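Local coordinates for protein CCMAN5 (Cellulosimicrobium cellulans, PDB 2XSG) that probably hydrolyses alpha-mannosides as a calcium-binding family GH92 glycosidase, and is used to enable mannose-6-phosphate modification of yeast-produced human lysosomal enzymes, at residues A[253-256]-A[260-263]; A[330-335]-A[345-350]; A[565-570]-A[595-600]; A[569-574]-A[608-613]. All blocks are in the same frame, centred on the assembly; numbering follows the deposited sequence.

Interaction 1 (A[253-256]-A[260-263]); sequences TLSP and EQAR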
loop_
_atom_site.group_PDB
_atom_site.type_symbol
_atom_site.label_atom_id
_atom_site.label_comp_id
_atom_site.label_asym_id
_atom_site.label_seq_id
_atom_site.Cartn_x
_atom_site.Cartn_y
_atom_site.Cartn_z
ATOM N N THR A 253 17.566 15.736 -2.207
ATOM C CA THR A 253 16.431 15.680 -3.132
ATOM C C THR A 253 16.645 14.571 -4.168
ATOM O O THR A 253 17.780 14.374 -4.630
ATOM C CB THR A 253 16.178 17.053 -3.796
ATOM O OG1 THR A 253 15.923 18.022 -2.774
ATOM C CG2 THR A 253 14.981 17.020 -4.735
ATOM N N LEU A 254 15.557 13.861 -4.491
ATOM C CA LEU A 254 15.549 12.717 -5.415
ATOM C C LEU A 254 14.827 13.026 -6.723
ATOM O O LEU A 254 13.820 13.721 -6.749
ATOM C CB LEU A 254 14.861 11.494 -4.759
ATOM C CG LEU A 254 15.388 11.033 -3.401
ATOM C CD1 LEU A 254 14.438 10.084 -2.637
ATOM C CD2 LEU A 254 16.757 10.374 -3.600
ATOM N N SER A 255 15.319 12.460 -7.814
ATOM C CA SER A 255 14.665 12.619 -9.114
ATOM C C SER A 255 14.881 11.366 -9.928
ATOM O O SER A 255 15.999 10.862 -9.985
ATOM C CB SER A 255 15.232 13.826 -9.875
ATOM O OG SER A 255 14.693 13.927 -11.195
ATOM N N PRO A 256 13.810 10.856 -10.561
ATOM C CA PRO A 256 13.937 9.756 -11.499
ATOM C C PRO A 256 14.555 10.201 -12.822
ATOM O O PRO A 256 14.861 9.352 -13.683
ATOM C CB PRO A 256 12.481 9.313 -11.713
ATOM C CG PRO A 256 11.691 9.954 -10.573
ATOM C CD PRO A 256 12.404 11.242 -10.372
ATOM N N GLU A 260 20.753 16.945 -12.348
ATOM C CA GLU A 260 20.463 18.341 -12.519
ATOM C C GLU A 260 18.979 18.622 -12.313
ATOM O O GLU A 260 18.627 19.645 -11.717
ATOM C CB GLU A 260 20.992 18.890 -13.856
ATOM C CG GLU A 260 20.895 20.438 -13.969
ATOM C CD GLU A 260 21.853 21.228 -13.045
ATOM O OE1 GLU A 260 22.995 20.783 -12.776
ATOM O OE2 GLU A 260 21.453 22.321 -12.593
ATOM N N GLN A 261 18.114 17.710 -12.740
ATOM C CA GLN A 261 16.699 17.854 -12.416
ATOM C C GLN A 261 16.465 17.846 -10.889
ATOM O O GLN A 261 15.665 18.634 -10.386
ATOM C CB GLN A 261 15.839 16.803 -13.121
ATOM C CG GLN A 261 14.340 17.026 -12.923
ATOM C CD GLN A 261 13.860 18.322 -13.561
ATOM O OE1 GLN A 261 13.875 18.455 -14.778
ATOM N NE2 GLN A 261 13.443 19.284 -12.739
ATOM N N ALA A 262 17.193 16.995 -10.161
ATOM C CA ALA A 262 17.100 16.960 -8.694
ATOM C C ALA A 262 17.507 18.310 -8.059
ATOM O O ALA A 262 16.886 18.771 -7.118
ATOM C CB ALA A 262 17.932 15.816 -8.125
ATOM N N ARG A 263 18.553 18.929 -8.606
ATOM C CA ARG A 263 19.000 20.267 -8.190
ATOM C C ARG A 263 17.943 21.348 -8.402
ATOM O O ARG A 263 17.696 22.176 -7.523
ATOM C CB ARG A 263 20.287 20.625 -8.932
ATOM C CG ARG A 263 21.511 19.899 -8.395
ATOM C CD ARG A 263 22.661 20.060 -9.371
ATOM N NE ARG A 263 23.870 19.376 -8.931
ATOM C CZ ARG A 263 24.906 19.087 -9.717
ATOM N NH1 ARG A 263 24.874 19.400 -11.014
ATOM N NH2 ARG A 263 25.977 18.470 -9.204
#

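Interaction 2 (A[330-335]-A[345-350]); sequences GTYRGV and FTYYDS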
loop_
_atom_site.group_PDB
_atom_site.type_symbol
_atom_site.label_atom_id
_atom_site.label_comp_id
_atom_site.label_asym_id
_atom_site.label_seq_id
_atom_site.Cartn_x
_atom_site.Cartn_y
_atom_site.Cartn_z
ATOM N N GLY A 330 7.592 19.026 -14.616
ATOM C CA GLY A 330 6.530 18.250 -15.259
ATOM C C GLY A 330 6.991 17.112 -16.158
ATOM O O GLY A 330 6.283 16.741 -17.089
ATOM N N THR A 331 8.171 16.556 -15.881
ATOM C CA THR A 331 8.705 15.426 -16.638
ATOM C C THR A 331 8.841 14.158 -15.781
ATOM O O THR A 331 8.855 14.224 -14.558
ATOM C CB THR A 331 10.072 15.743 -17.289
ATOM O OG1 THR A 331 11.060 15.966 -16.278
ATOM C CG2 THR A 331 9.984 16.979 -18.194
ATOM N N TYR A 332 8.954 13.009 -16.441
ATOM C CA TYR A 332 9.131 11.726 -15.770
ATOM C C TYR A 332 10.067 10.856 -16.620
ATOM O O TYR A 332 10.352 11.190 -17.772
ATOM C CB TYR A 332 7.758 11.065 -15.553
ATOM C CG TYR A 332 7.156 10.395 -16.776
ATOM C CD1 TYR A 332 6.366 11.107 -17.690
ATOM C CD2 TYR A 332 7.372 9.035 -17.016
ATOM C CE1 TYR A 332 5.812 10.465 -18.831
ATOM C CE2 TYR A 332 6.817 8.396 -18.130
ATOM C CZ TYR A 332 6.047 9.114 -19.040
ATOM O OH TYR A 332 5.530 8.442 -20.148
ATOM N N ARG A 333 10.577 9.759 -16.066
ATOM C CA ARG A 333 11.372 8.858 -16.883
ATOM C C ARG A 333 10.582 7.611 -17.211
ATOM O O ARG A 333 9.985 6.993 -16.335
ATOM C CB ARG A 333 12.711 8.480 -16.234
ATOM C CG ARG A 333 13.476 7.443 -17.096
ATOM C CD ARG A 333 14.910 7.256 -16.688
ATOM N NE ARG A 333 15.003 7.205 -15.247
ATOM C CZ ARG A 333 14.922 6.105 -14.505
ATOM N NH1 ARG A 333 14.778 4.904 -15.059
ATOM N NH2 ARG A 333 14.997 6.237 -13.195
ATOM N N GLY A 334 10.585 7.253 -18.484
ATOM C CA GLY A 334 9.816 6.126 -18.968
ATOM C C GLY A 334 10.636 4.860 -18.922
ATOM O O GLY A 334 11.866 4.916 -18.832
ATOM N N VAL A 335 9.965 3.715 -18.984
ATOM C CA VAL A 335 10.645 2.416 -19.060
ATOM C C VAL A 335 11.546 2.284 -20.290
ATOM O O VAL A 335 12.372 1.380 -20.345
ATOM C CB VAL A 335 9.645 1.220 -18.974
ATOM C CG1 VAL A 335 9.085 1.085 -17.575
ATOM C CG2 VAL A 335 8.515 1.373 -19.985
ATOM N N PHE A 345 -0.946 16.639 -16.013
ATOM C CA PHE A 345 -1.250 15.671 -14.954
ATOM C C PHE A 345 0.046 15.281 -14.265
ATOM O O PHE A 345 1.143 15.479 -14.812
ATOM C CB PHE A 345 -1.989 14.438 -15.510
ATOM C CG PHE A 345 -1.097 13.381 -16.097
ATOM C CD1 PHE A 345 -0.545 13.539 -17.367
ATOM C CD2 PHE A 345 -0.852 12.198 -15.397
ATOM C CE1 PHE A 345 0.270 12.546 -17.922
ATOM C CE2 PHE A 345 -0.031 11.194 -15.936
ATOM C CZ PHE A 345 0.538 11.370 -17.205
ATOM N N THR A 346 -0.077 14.737 -13.066
ATOM C CA THR A 346 1.087 14.266 -12.319
ATOM C C THR A 346 1.263 12.778 -12.573
ATOM O O THR A 346 0.305 11.988 -12.452
ATOM C CB THR A 346 0.931 14.569 -10.816
ATOM O OG1 THR A 346 0.936 15.985 -10.649
ATOM C CG2 THR A 346 2.086 13.980 -9.961
ATOM N N TYR A 347 2.487 12.396 -12.937
ATOM C CA TYR A 347 2.796 10.992 -13.177
ATOM C C TYR A 347 3.181 10.324 -11.853
ATOM O O TYR A 347 4.123 10.747 -11.176
ATOM C CB TYR A 347 3.908 10.847 -14.224
ATOM C CG TYR A 347 4.310 9.426 -14.519
ATOM C CD1 TYR A 347 3.508 8.603 -15.309
ATOM C CD2 TYR A 347 5.492 8.897 -14.006
ATOM C CE1 TYR A 347 3.874 7.280 -15.576
ATOM C CE2 TYR A 347 5.870 7.582 -14.287
ATOM C CZ TYR A 347 5.057 6.784 -15.080
ATOM O OH TYR A 347 5.422 5.480 -15.354
ATOM N N TYR A 348 2.435 9.287 -11.500
ATOM C CA TYR A 348 2.745 8.438 -10.363
ATOM C C TYR A 348 3.305 7.089 -10.834
ATOM O O TYR A 348 3.012 6.626 -11.948
ATOM C CB TYR A 348 1.488 8.236 -9.494
ATOM C CG TYR A 348 0.996 9.543 -8.909
ATOM C CD1 TYR A 348 0.087 10.359 -9.602
ATOM C CD2 TYR A 348 1.480 9.988 -7.684
ATOM C CE1 TYR A 348 -0.334 11.577 -9.058
ATOM C CE2 TYR A 348 1.081 11.186 -7.151
ATOM C CZ TYR A 348 0.178 11.973 -7.834
ATOM O OH TYR A 348 -0.182 13.160 -7.254
ATOM N N ASP A 349 4.123 6.487 -9.971
ATOM C CA ASP A 349 4.772 5.212 -10.238
ATOM C C ASP A 349 5.033 4.504 -8.912
ATOM O O ASP A 349 5.061 5.156 -7.851
ATOM C CB ASP A 349 6.077 5.445 -10.999
ATOM C CG ASP A 349 6.631 4.178 -11.647
ATOM O OD1 ASP A 349 5.979 3.103 -11.603
ATOM O OD2 ASP A 349 7.759 4.256 -12.183
ATOM N N SER A 350 5.219 3.190 -9.000
ATOM C CA SER A 350 5.462 2.250 -7.878
ATOM C C SER A 350 4.214 1.442 -7.607
ATOM O O SER A 350 3.311 1.898 -6.927
ATOM C CB SER A 350 5.920 2.922 -6.589
ATOM O OG SER A 350 6.327 1.930 -5.662
HETATM O O HOH W 1 8.120 4.883 -15.787
#

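Interaction 3 (A[565-570]-A[595-600]); sequences LGMRHM and PYLFNY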
loop_
_atom_site.group_PDB
_atom_site.type_symbol
_atom_site.label_atom_id
_atom_site.label_comp_id
_atom_site.label_asym_id
_atom_site.label_seq_id
_atom_site.Cartn_x
_atom_site.Cartn_y
_atom_site.Cartn_z
ATOM N N LEU A 565 -25.849 -20.600 2.476
ATOM C CA LEU A 565 -25.300 -21.540 3.456
ATOM C C LEU A 565 -23.764 -21.604 3.358
ATOM O O LEU A 565 -23.083 -21.736 4.370
ATOM C CB LEU A 565 -25.923 -22.928 3.283
ATOM C CG LEU A 565 -27.399 -23.079 3.695
ATOM C CD1 LEU A 565 -27.968 -24.364 3.141
ATOM C CD2 LEU A 565 -27.560 -23.064 5.217
ATOM N N GLY A 566 -23.229 -21.498 2.140
ATOM C CA GLY A 566 -21.774 -21.406 1.933
ATOM C C GLY A 566 -21.150 -20.213 2.653
ATOM O O GLY A 566 -20.113 -20.342 3.334
ATOM N N MET A 567 -21.794 -19.056 2.513
ATOM C CA MET A 567 -21.330 -17.807 3.122
ATOM C C MET A 567 -21.346 -17.910 4.624
ATOM O O MET A 567 -20.375 -17.547 5.275
ATOM C CB MET A 567 -22.164 -16.620 2.643
ATOM C CG MET A 567 -21.583 -15.926 1.425
ATOM S SD MET A 567 -19.833 -15.432 1.579
ATOM C CE MET A 567 -19.908 -14.243 2.896
ATOM N N ARG A 568 -22.431 -18.453 5.176
ATOM C CA ARG A 568 -22.483 -18.739 6.600
ATOM C C ARG A 568 -21.366 -19.673 7.071
ATOM O O ARG A 568 -20.755 -19.407 8.091
ATOM C CB ARG A 568 -23.873 -19.244 7.011
ATOM C CG ARG A 568 -24.973 -18.205 6.719
ATOM C CD ARG A 568 -26.373 -18.682 7.073
ATOM N NE ARG A 568 -26.507 -18.779 8.523
ATOM C CZ ARG A 568 -27.089 -17.871 9.305
ATOM N NH1 ARG A 568 -27.637 -16.789 8.800
ATOM N NH2 ARG A 568 -27.127 -18.073 10.606
ATOM N N HIS A 569 -21.094 -20.746 6.329
ATOM C CA HIS A 569 -20.004 -21.671 6.657
ATOM C C HIS A 569 -18.617 -21.007 6.545
ATOM O O HIS A 569 -17.737 -21.259 7.384
ATOM C CB HIS A 569 -20.052 -22.904 5.748
ATOM C CG HIS A 569 -19.231 -24.050 6.250
ATOM N ND1 HIS A 569 -19.572 -24.771 7.373
ATOM C CD2 HIS A 569 -18.083 -24.598 5.787
ATOM C CE1 HIS A 569 -18.672 -25.716 7.581
ATOM N NE2 HIS A 569 -17.759 -25.637 6.631
ATOM N N MET A 570 -18.434 -20.170 5.520
ATOM C CA MET A 570 -17.200 -19.369 5.335
ATOM C C MET A 570 -16.783 -18.620 6.602
ATOM O O MET A 570 -15.593 -18.467 6.899
ATOM C CB MET A 570 -17.401 -18.350 4.217
ATOM C CG MET A 570 -16.145 -17.559 3.839
ATOM S SD MET A 570 -15.101 -18.578 2.790
ATOM C CE MET A 570 -13.712 -17.481 2.522
ATOM N N PRO A 595 -16.335 -10.480 3.659
ATOM C CA PRO A 595 -17.314 -10.030 4.656
ATOM C C PRO A 595 -18.510 -9.288 4.100
ATOM O O PRO A 595 -19.561 -9.285 4.725
ATOM C CB PRO A 595 -16.503 -9.103 5.564
ATOM C CG PRO A 595 -15.082 -9.563 5.388
ATOM C CD PRO A 595 -14.963 -10.066 4.008
ATOM N N TYR A 596 -18.353 -8.679 2.928
ATOM C CA TYR A 596 -19.429 -7.924 2.303
ATOM C C TYR A 596 -20.307 -8.761 1.369
ATOM O O TYR A 596 -21.211 -8.219 0.731
ATOM C CB TYR A 596 -18.860 -6.705 1.558
ATOM C CG TYR A 596 -18.100 -5.750 2.458
ATOM C CD1 TYR A 596 -16.743 -5.936 2.716
ATOM C CD2 TYR A 596 -18.743 -4.660 3.053
ATOM C CE1 TYR A 596 -16.040 -5.065 3.551
ATOM C CE2 TYR A 596 -18.052 -3.790 3.891
ATOM C CZ TYR A 596 -16.704 -3.995 4.129
ATOM O OH TYR A 596 -16.015 -3.130 4.951
ATOM N N LEU A 597 -20.064 -10.068 1.284
ATOM C CA LEU A 597 -20.868 -10.898 0.375
ATOM C C LEU A 597 -22.212 -11.362 0.935
ATOM O O LEU A 597 -23.059 -11.873 0.197
ATOM C CB LEU A 597 -20.053 -12.074 -0.171
ATOM C CG LEU A 597 -18.738 -11.649 -0.841
ATOM C CD1 LEU A 597 -18.010 -12.853 -1.424
ATOM C CD2 LEU A 597 -18.974 -10.587 -1.909
ATOM N N PHE A 598 -22.408 -11.184 2.237
ATOM C CA PHE A 598 -23.697 -11.481 2.849
ATOM C C PHE A 598 -24.823 -10.614 2.283
ATOM O O PHE A 598 -25.983 -11.041 2.284
ATOM C CB PHE A 598 -23.621 -11.372 4.374
ATOM C CG PHE A 598 -22.817 -12.458 5.021
ATOM C CD1 PHE A 598 -21.554 -12.179 5.558
ATOM C CD2 PHE A 598 -23.317 -13.757 5.109
ATOM C CE1 PHE A 598 -20.806 -13.175 6.200
ATOM C CE2 PHE A 598 -22.580 -14.762 5.743
ATOM C CZ PHE A 598 -21.312 -14.468 6.285
ATOM N N ASN A 599 -24.472 -9.417 1.788
ATOM C CA ASN A 599 -25.404 -8.547 1.068
ATOM C C ASN A 599 -25.976 -9.250 -0.167
ATOM O O ASN A 599 -27.097 -8.984 -0.582
ATOM C CB ASN A 599 -24.697 -7.268 0.593
ATOM C CG ASN A 599 -24.409 -6.283 1.712
ATOM O OD1 ASN A 599 -24.772 -6.494 2.869
ATOM N ND2 ASN A 599 -23.736 -5.187 1.362
ATOM N N TYR A 600 -25.186 -10.139 -0.755
ATOM C CA TYR A 600 -25.586 -10.862 -1.962
ATOM C C TYR A 600 -26.404 -12.097 -1.655
ATOM O O TYR A 600 -27.116 -12.589 -2.527
ATOM C CB TYR A 600 -24.365 -11.286 -2.772
ATOM C CG TYR A 600 -23.568 -10.152 -3.397
ATOM C CD1 TYR A 600 -22.661 -9.402 -2.632
ATOM C CD2 TYR A 600 -23.691 -9.851 -4.755
ATOM C CE1 TYR A 600 -21.905 -8.377 -3.204
ATOM C CE2 TYR A 600 -22.918 -8.815 -5.341
ATOM C CZ TYR A 600 -22.024 -8.097 -4.550
ATOM O OH TYR A 600 -21.273 -7.072 -5.081
#

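Interaction 4 (A[569-574]-A[608-613]); sequences HMFGEH and QKWARA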
loop_
_atom_site.group_PDB
_atom_site.type_symbol
_atom_site.label_atom_id
_atom_site.label_comp_id
_atom_site.label_asym_id
_atom_site.label_seq_id
_atom_site.Cartn_x
_atom_site.Cartn_y
_atom_site.Cartn_z
ATOM N N HIS A 569 -21.094 -20.746 6.329
ATOM C CA HIS A 569 -20.004 -21.671 6.657
ATOM C C HIS A 569 -18.617 -21.007 6.545
ATOM O O HIS A 569 -17.737 -21.259 7.384
ATOM C CB HIS A 569 -20.052 -22.904 5.748
ATOM C CG HIS A 569 -19.231 -24.050 6.250
ATOM N ND1 HIS A 569 -19.572 -24.771 7.373
ATOM C CD2 HIS A 569 -18.083 -24.598 5.787
ATOM C CE1 HIS A 569 -18.672 -25.716 7.581
ATOM N NE2 HIS A 569 -17.759 -25.637 6.631
ATOM N N MET A 570 -18.434 -20.170 5.520
ATOM C CA MET A 570 -17.200 -19.369 5.335
ATOM C C MET A 570 -16.783 -18.620 6.602
ATOM O O MET A 570 -15.593 -18.467 6.899
ATOM C CB MET A 570 -17.401 -18.350 4.217
ATOM C CG MET A 570 -16.145 -17.559 3.839
ATOM S SD MET A 570 -15.101 -18.578 2.790
ATOM C CE MET A 570 -13.712 -17.481 2.522
ATOM N N PHE A 571 -17.771 -18.147 7.345
ATOM C CA PHE A 571 -17.517 -17.395 8.571
ATOM C C PHE A 571 -17.818 -18.138 9.872
ATOM O O PHE A 571 -17.910 -17.511 10.937
ATOM C CB PHE A 571 -18.238 -16.043 8.505
ATOM C CG PHE A 571 -17.579 -15.093 7.586
ATOM C CD1 PHE A 571 -16.722 -14.113 8.082
ATOM C CD2 PHE A 571 -17.760 -15.204 6.211
ATOM C CE1 PHE A 571 -16.073 -13.242 7.210
ATOM C CE2 PHE A 571 -17.114 -14.344 5.342
ATOM C CZ PHE A 571 -16.266 -13.367 5.843
ATOM N N GLY A 572 -17.935 -19.462 9.788
ATOM C CA GLY A 572 -18.179 -20.315 10.958
ATOM C C GLY A 572 -19.387 -19.918 11.791
ATOM O O GLY A 572 -19.362 -20.042 13.010
ATOM N N GLU A 573 -20.445 -19.444 11.136
ATOM C CA GLU A 573 -21.651 -18.957 11.844
ATOM C C GLU A 573 -22.349 -20.025 12.698
ATOM O O GLU A 573 -22.979 -19.707 13.723
ATOM C CB GLU A 573 -22.653 -18.345 10.856
ATOM C CG GLU A 573 -22.262 -16.971 10.342
ATOM C CD GLU A 573 -22.392 -15.868 11.396
ATOM O OE1 GLU A 573 -23.106 -16.053 12.401
ATOM O OE2 GLU A 573 -21.759 -14.806 11.226
ATOM N N HIS A 574 -22.214 -21.280 12.279
ATOM C CA HIS A 574 -22.745 -22.439 13.009
ATOM C C HIS A 574 -21.897 -22.819 14.225
ATOM O O HIS A 574 -22.328 -23.646 15.035
ATOM C CB HIS A 574 -22.758 -23.647 12.075
ATOM C CG HIS A 574 -21.394 -24.017 11.590
ATOM N ND1 HIS A 574 -20.696 -25.093 12.088
ATOM C CD2 HIS A 574 -20.577 -23.420 10.692
ATOM C CE1 HIS A 574 -19.513 -25.159 11.502
ATOM N NE2 HIS A 574 -19.414 -24.152 10.655
ATOM N N GLN A 608 -22.877 -6.306 8.010
ATOM C CA GLN A 608 -22.723 -5.253 9.010
ATOM C C GLN A 608 -21.986 -5.746 10.242
ATOM O O GLN A 608 -21.051 -5.091 10.710
ATOM C CB GLN A 608 -24.090 -4.690 9.399
ATOM C CG GLN A 608 -24.768 -3.982 8.243
ATOM C CD GLN A 608 -26.279 -4.118 8.275
ATOM O OE1 GLN A 608 -26.900 -4.114 9.343
ATOM N NE2 GLN A 608 -26.877 -4.236 7.102
ATOM N N LYS A 609 -22.398 -6.901 10.757
ATOM C CA LYS A 609 -21.735 -7.499 11.916
ATOM C C LYS A 609 -20.253 -7.722 11.659
ATOM O O LYS A 609 -19.402 -7.288 12.450
ATOM C CB LYS A 609 -22.387 -8.833 12.308
ATOM C CG LYS A 609 -21.811 -9.444 13.606
ATOM C CD LYS A 609 -22.343 -10.865 13.930
ATOM C CE LYS A 609 -21.892 -11.868 12.862
ATOM N NZ LYS A 609 -22.213 -13.273 13.218
ATOM N N TRP A 610 -19.951 -8.402 10.559
ATOM C CA TRP A 610 -18.575 -8.781 10.249
ATOM C C TRP A 610 -17.677 -7.610 9.921
ATOM O O TRP A 610 -16.503 -7.609 10.316
ATOM C CB TRP A 610 -18.534 -9.843 9.139
ATOM C CG TRP A 610 -18.891 -11.180 9.708
ATOM C CD1 TRP A 610 -20.032 -11.910 9.471
ATOM C CD2 TRP A 610 -18.131 -11.917 10.677
ATOM N NE1 TRP A 610 -20.002 -13.070 10.216
ATOM C CE2 TRP A 610 -18.847 -13.099 10.957
ATOM C CE3 TRP A 610 -16.890 -11.707 11.307
ATOM C CZ2 TRP A 610 -18.375 -14.061 11.849
ATOM C CZ3 TRP A 610 -16.423 -12.661 12.200
ATOM C CH2 TRP A 610 -17.163 -13.825 12.460
ATOM N N ALA A 611 -18.224 -6.616 9.217
ATOM C CA ALA A 611 -17.491 -5.373 8.945
ATOM C C ALA A 611 -17.106 -4.666 10.245
ATOM O O ALA A 611 -15.934 -4.340 10.456
ATOM C CB ALA A 611 -18.285 -4.447 8.040
ATOM N N ARG A 612 -18.076 -4.459 11.132
ATOM C CA ARG A 612 -17.768 -3.829 12.409
ATOM C C ARG A 612 -16.790 -4.676 13.242
ATOM O O ARG A 612 -15.880 -4.124 13.873
ATOM C CB ARG A 612 -19.047 -3.499 13.195
ATOM C CG ARG A 612 -18.809 -2.713 14.482
ATOM C CD ARG A 612 -18.354 -1.283 14.241
ATOM N NE ARG A 612 -17.837 -0.642 15.459
ATOM C CZ ARG A 612 -18.287 0.506 15.970
ATOM N NH1 ARG A 612 -19.261 1.183 15.372
ATOM N NH2 ARG A 612 -17.727 1.009 17.071
ATOM N N ALA A 613 -16.952 -6.001 13.210
ATOM C CA ALA A 613 -16.151 -6.917 14.047
ATOM C C ALA A 613 -14.679 -7.031 13.623
ATOM O O ALA A 613 -13.754 -6.865 14.443
ATOM C CB ALA A 613 -16.807 -8.315 14.090
#

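Interaction 1 (A[253-256]-A[260-263])
T253 OG1 is gripped by two groups, S144 OG and Q266 OE1, while the other branch of the same side chain makes the contact with the helix: its methyl CG2 lies 3.5 Å from A262 O. The torsion explains this division, because CG2 stands anti to the backbone N (OG1 at chi1 -59°) and is carried over to the first turns of helix 259-270. Two residues on, S255 CB meets A262 CB at 3.8 Å, and A262 CB also lies 3.8 Å from T253 O. The methyl therefore sits against two alternate residues of the strand, whose side chains both start toward the helix. The approach is close, with the CA atoms of S255 and A262 only 5.0 Å apart. S255 OG rests 3.6 Å from Q261 CG, but its polar partner is V257 N, in the turn between strand and helix. Q261 in turn leads its amide away from the strand, and NE2 bonds to D265 OD1 and S329 OG.

The pair forms a tight strand-turn-helix, where strand 248-255 of the N-terminal beta domain gives way to the helical part of the chain, consistent with a linker between the N-terminal and catalytic domains. Between the two segments themselves the forces are van der Waals, and the T253-Q266 bond adds a polar tie from strand to helix one turn further on. Small side chains permit the close approach, and both hydroxyls are satisfied, T253 OG1 by S144 and Q266, S255 OG by V257 N.

Interaction 2 (A[330-335]-A[345-350])
Y332, on the first strand of the beta-hairpin 331-333/339-341, stacks face to face on Y347, which leads into strand 348-349. The centroids are 4.0 Å apart and the planes are inclined at 26°, so the rings are tilted rather than strictly parallel. Both are offset toward the rim: Y332 CD2 stands over the Y347 ring, 3.4 Å from its CE2. Nearer the backbone, Y332 CB reaches Y347 CD2 at 3.5 Å. Y332 holds its CG between the backbone N and the carbonyl carbon (chi1 78°), whereas Y347 extends with CG anti to N (chi1 179°), and the two side chains cross at about a right angle. Consequently the hydroxyls part company: Y332 OH bonds to D384 OD2 on helix 368-387, while Y347 OH heads for the backbone of R333. L381 of that same helix also packs on Y347, so the stacked pair joins the hairpin to a helix of the catalytic domain.

With a leucine in place of Y347, the Y332 ring would probably lose its flat cover and the bridging water its phenolic partner. At R333, the next residue along the hairpin, the side chain turns away and the carbonyl alone joins the contact. One water bridges the two segments, 2.8 Å from Y347 OH and donating to R333 O at 2.9 Å.

Interaction 3 (A[565-570]-A[595-600])
A Met-aromatic contact between M567 and F598 fastens helix 560-570 to the segment 595-600 that precedes helix 604-616, in the catalytic domain. The methyl does most of the touching: M567 CE sits over the centre of the F598 ring, 3.6 Å from its centroid and 12° off the normal, a CH-pi geometry. SD stands further back, 5.0 Å from the same centroid. Bends at chi2 and chi3 fold the thioether back so that CE lands over the ring. At the root of the side chain, M567 CB makes a separate contact with F598 CE2, 3.6 Å away. The same methyl reaches L597 CB at 3.8 Å and is thus lodged between two consecutive residues, L597 and F598. F598 pushes its outer atoms up to the helix backbone, where CZ lies 3.4 Å from M567 O. R568 borders the ring with its CG, 4.3 Å from F598 CE2, and sends its guanidinium on to E603.

W610, on helix 604-616, also meets the F598 ring, with planes about 15° apart. Chemically the contact is apolar: dispersion and the faintly positive methyl hydrogens against the ring's pi cloud hold it, while the guanidinium of R568 at its border is paired with E603 in a salt bridge.

Interaction 4 (A[569-574]-A[608-613])
E573 reaches K609 and W610 from within the Schellman motif that ends helix 560-570, directly after its C-prime residue G572. That motif is set by two backbone bonds, G572 N to H569 O at 3.0 Å and E573 N to R568 O at 3.1 Å, with G572 at positive phi (54°). The chain turn launches the E573 side chain toward helix 604-616, where one oxygen takes two donors. K609 NZ approaches OE2 at 2.6 Å on its syn lone pair, the side of the other oxygen, and completes a salt bridge. W610 NE1 gives its hydrogen to the same OE2 at 2.7 Å, arriving nearly in line with the C-O bond. The angle at the hydrogen is 145°, and OE2 sits 17° out of the indole plane, so this bond is somewhat bent. Carboxylate and indole stand almost perpendicular, and the indole nitrogen, the ammonium and OE2 are all engaged within one cluster.

Both faces of the indole are occupied. F571 CD1 lies over the centre of one face, the two rings meeting obliquely, and K609 CE covers the other near the rim, where the bend at chi3 of the lysine brings it. H584 stacks on the F571 ring. Were W610 a leucine, E573 OE2 would probably be left without its N-H donor and F571 without the flat surface beneath CD1. The indole also touches the turn's backbone, with W610 CZ2 3.6 Å from F571 O. On the apolar side F571 CD1 lies 3.7 Å from both W610 CD2 and W610 CE2.

The four contacts form two pairs on opposite sides of the chain's centre. Interactions 1 and 2 have centres about 13 Å apart and are tied by a probable hydrogen bond, P256 O to R333 NE at 2.7 Å. Interactions 3 and 4 lie closer, centres about 8 Å apart; they share H569 and M570, and F598 CE1 packs 3.6 Å from W610 CD1, giving one continuous aromatic cluster at the end of helix 560-570. Between the pairs, interactions 2 and 3 stay about 23 Å apart at their nearest atoms. Segment 595-600 follows closely in sequence on N588 and E589, which with D662 bind the calcium ion, probably part of the active site as in other GH92 enzymes.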